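Local coordinates for uncharacterized protein YhfS (Escherichia coli, PDB 4J8L) that is of uncertain function but carries pyridoxal 5'-phosphate covalently attached to a lysine and may have a cysteine synthase-like activity, at residues A[52-56]-A[67-71]. Numbering follows the deposited sequence. Where two conformers were deposited one is given.
Sequences TQRVE and AAALV. With ACY (acetic acid), chain D.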
# COMPACT_ATOMS: atom_id res chain seq x y z
N THR A 52 -13.38 -14.36 12.23
CA THR A 52 -12.73 -13.97 10.98
C THR A 52 -13.77 -13.58 9.93
O THR A 52 -13.60 -12.57 9.24
CB THR A 52 -11.78 -15.07 10.48
OG1 THR A 52 -10.79 -15.30 11.49
CG2 THR A 52 -11.08 -14.65 9.17
N GLN A 53 -14.85 -14.35 9.83
CA GLN A 53 -15.94 -13.98 8.93
C GLN A 53 -16.45 -12.59 9.27
O GLN A 53 -16.58 -11.74 8.40
CB GLN A 53 -17.09 -14.98 8.97
CG GLN A 53 -18.22 -14.59 8.02
CD GLN A 53 -19.48 -15.43 8.18
OE1 GLN A 53 -19.89 -15.77 9.29
NE2 GLN A 53 -20.11 -15.75 7.06
N ARG A 54 -16.72 -12.36 10.56
CA ARG A 54 -17.26 -11.07 10.99
C ARG A 54 -16.32 -9.93 10.60
O ARG A 54 -16.77 -8.88 10.13
CB ARG A 54 -17.49 -11.04 12.50
CG ARG A 54 -18.62 -11.89 12.99
CD ARG A 54 -18.83 -11.68 14.49
NE ARG A 54 -19.85 -12.56 15.04
CZ ARG A 54 -21.11 -12.20 15.24
NH1 ARG A 54 -21.51 -10.97 14.95
NH2 ARG A 54 -21.98 -13.07 15.75
N VAL A 55 -15.03 -10.12 10.83
CA VAL A 55 -14.05 -9.09 10.49
C VAL A 55 -14.06 -8.83 8.99
O VAL A 55 -14.01 -7.68 8.55
CB VAL A 55 -12.62 -9.47 10.98
CG1 VAL A 55 -11.57 -8.53 10.36
CG2 VAL A 55 -12.54 -9.43 12.50
N GLU A 56 -14.16 -9.89 8.21
CA GLU A 56 -14.25 -9.75 6.76
C GLU A 56 -15.48 -8.94 6.36
O GLU A 56 -15.40 -8.09 5.47
CB GLU A 56 -14.20 -11.12 6.07
CG GLU A 56 -12.80 -11.72 6.16
CD GLU A 56 -12.76 -13.21 5.86
OE1 GLU A 56 -13.83 -13.86 5.86
OE2 GLU A 56 -11.64 -13.72 5.61
N ALA A 67 -17.91 -7.77 -0.38
CA ALA A 67 -17.31 -8.86 0.38
C ALA A 67 -15.82 -8.66 0.60
O ALA A 67 -15.19 -7.79 -0.02
CB ALA A 67 -17.56 -10.18 -0.33
N ALA A 68 -15.24 -9.46 1.49
CA ALA A 68 -13.80 -9.44 1.70
C ALA A 68 -13.29 -10.80 2.17
O ALA A 68 -14.04 -11.61 2.72
CB ALA A 68 -13.41 -8.36 2.71
N ALA A 69 -12.01 -11.06 1.93
CA ALA A 69 -11.37 -12.26 2.45
C ALA A 69 -9.99 -11.91 2.96
O ALA A 69 -9.22 -11.24 2.27
CB ALA A 69 -11.27 -13.33 1.37
N LEU A 70 -9.67 -12.37 4.17
CA LEU A 70 -8.30 -12.29 4.66
C LEU A 70 -7.56 -13.53 4.18
O LEU A 70 -8.13 -14.63 4.15
CB LEU A 70 -8.29 -12.19 6.20
CG LEU A 70 -8.92 -10.91 6.76
CD1 LEU A 70 -8.95 -10.93 8.30
CD2 LEU A 70 -8.16 -9.70 6.26
N VAL A 71 -6.31 -13.36 3.76
CA VAL A 71 -5.52 -14.46 3.21
C VAL A 71 -4.09 -14.45 3.77
O VAL A 71 -3.59 -13.42 4.25
CB VAL A 71 -5.43 -14.39 1.67
CG1 VAL A 71 -6.82 -14.42 1.02
CG2 VAL A 71 -4.67 -13.13 1.25
C ACY D . -19.06 -15.87 17.17
O ACY D . -18.56 -16.82 17.81
OXT ACY D . -18.43 -14.83 16.85
CH3 ACY D . -20.49 -15.98 16.74
O HOH W 1 -10.37 -15.95 4.80
O HOH W 2 -14.75 -14.26 2.99
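The carboxylate of Glu56, on a helix, bonds to the backbone of Leu70 at the edge of strand 67-71, much as a further strand might. Leu70 N donates to Glu56 OE2 over 2.8 Å in a nearly straight bond (171°), reaching the oxygen on its anti side and 31° out of the carboxylate plane. Two waters extend this grip on the strand: one donates to both Glu56 OE2 and Leu70 O, the other to both Glu56 OE1 and Ala68 O, and Gln48 NE2 adds a further bond to OE1. With CG anti to its own carbonyl carbon (chi1 -72°) and the chain extended beyond, the Glu56 side chain runs alongside the strand, its CB 3.4 Å from Ala68 O and its CG 4.0 Å from Leu70 CG. The Ala68 methyl, in turn, packs against the helix backbone, its CB 3.4 Å from Glu56 O.

Strand 67-72 is outermost in the seven-stranded mixed sheet of the pyridoxal phosphate-dependent aminotransferase-like fold. Its other edge pairs antiparallel with strand 203-208, through Ala67, Ala69 and Val71, so that Glu56 and its waters serve backbone groups of Ala68 and Leu70 on the side where the sheet ends. With an alanine at Glu56, Leu70 N would probably lose its acceptor and both bridging waters their link to the helix.

Beside the polar seam lies an apolar one. Val55 CG1, placed anti to the backbone N, meets Leu70 CD1 at 4.1 Å, the two side chains crossing at about a right angle, while Ala232 of helix 229-261 touches both. Thr52 CG2 lies more loosely, 4.4 Å from Leu70 CD1, and its OG1 is hydrogen-bonded to Ile227 O.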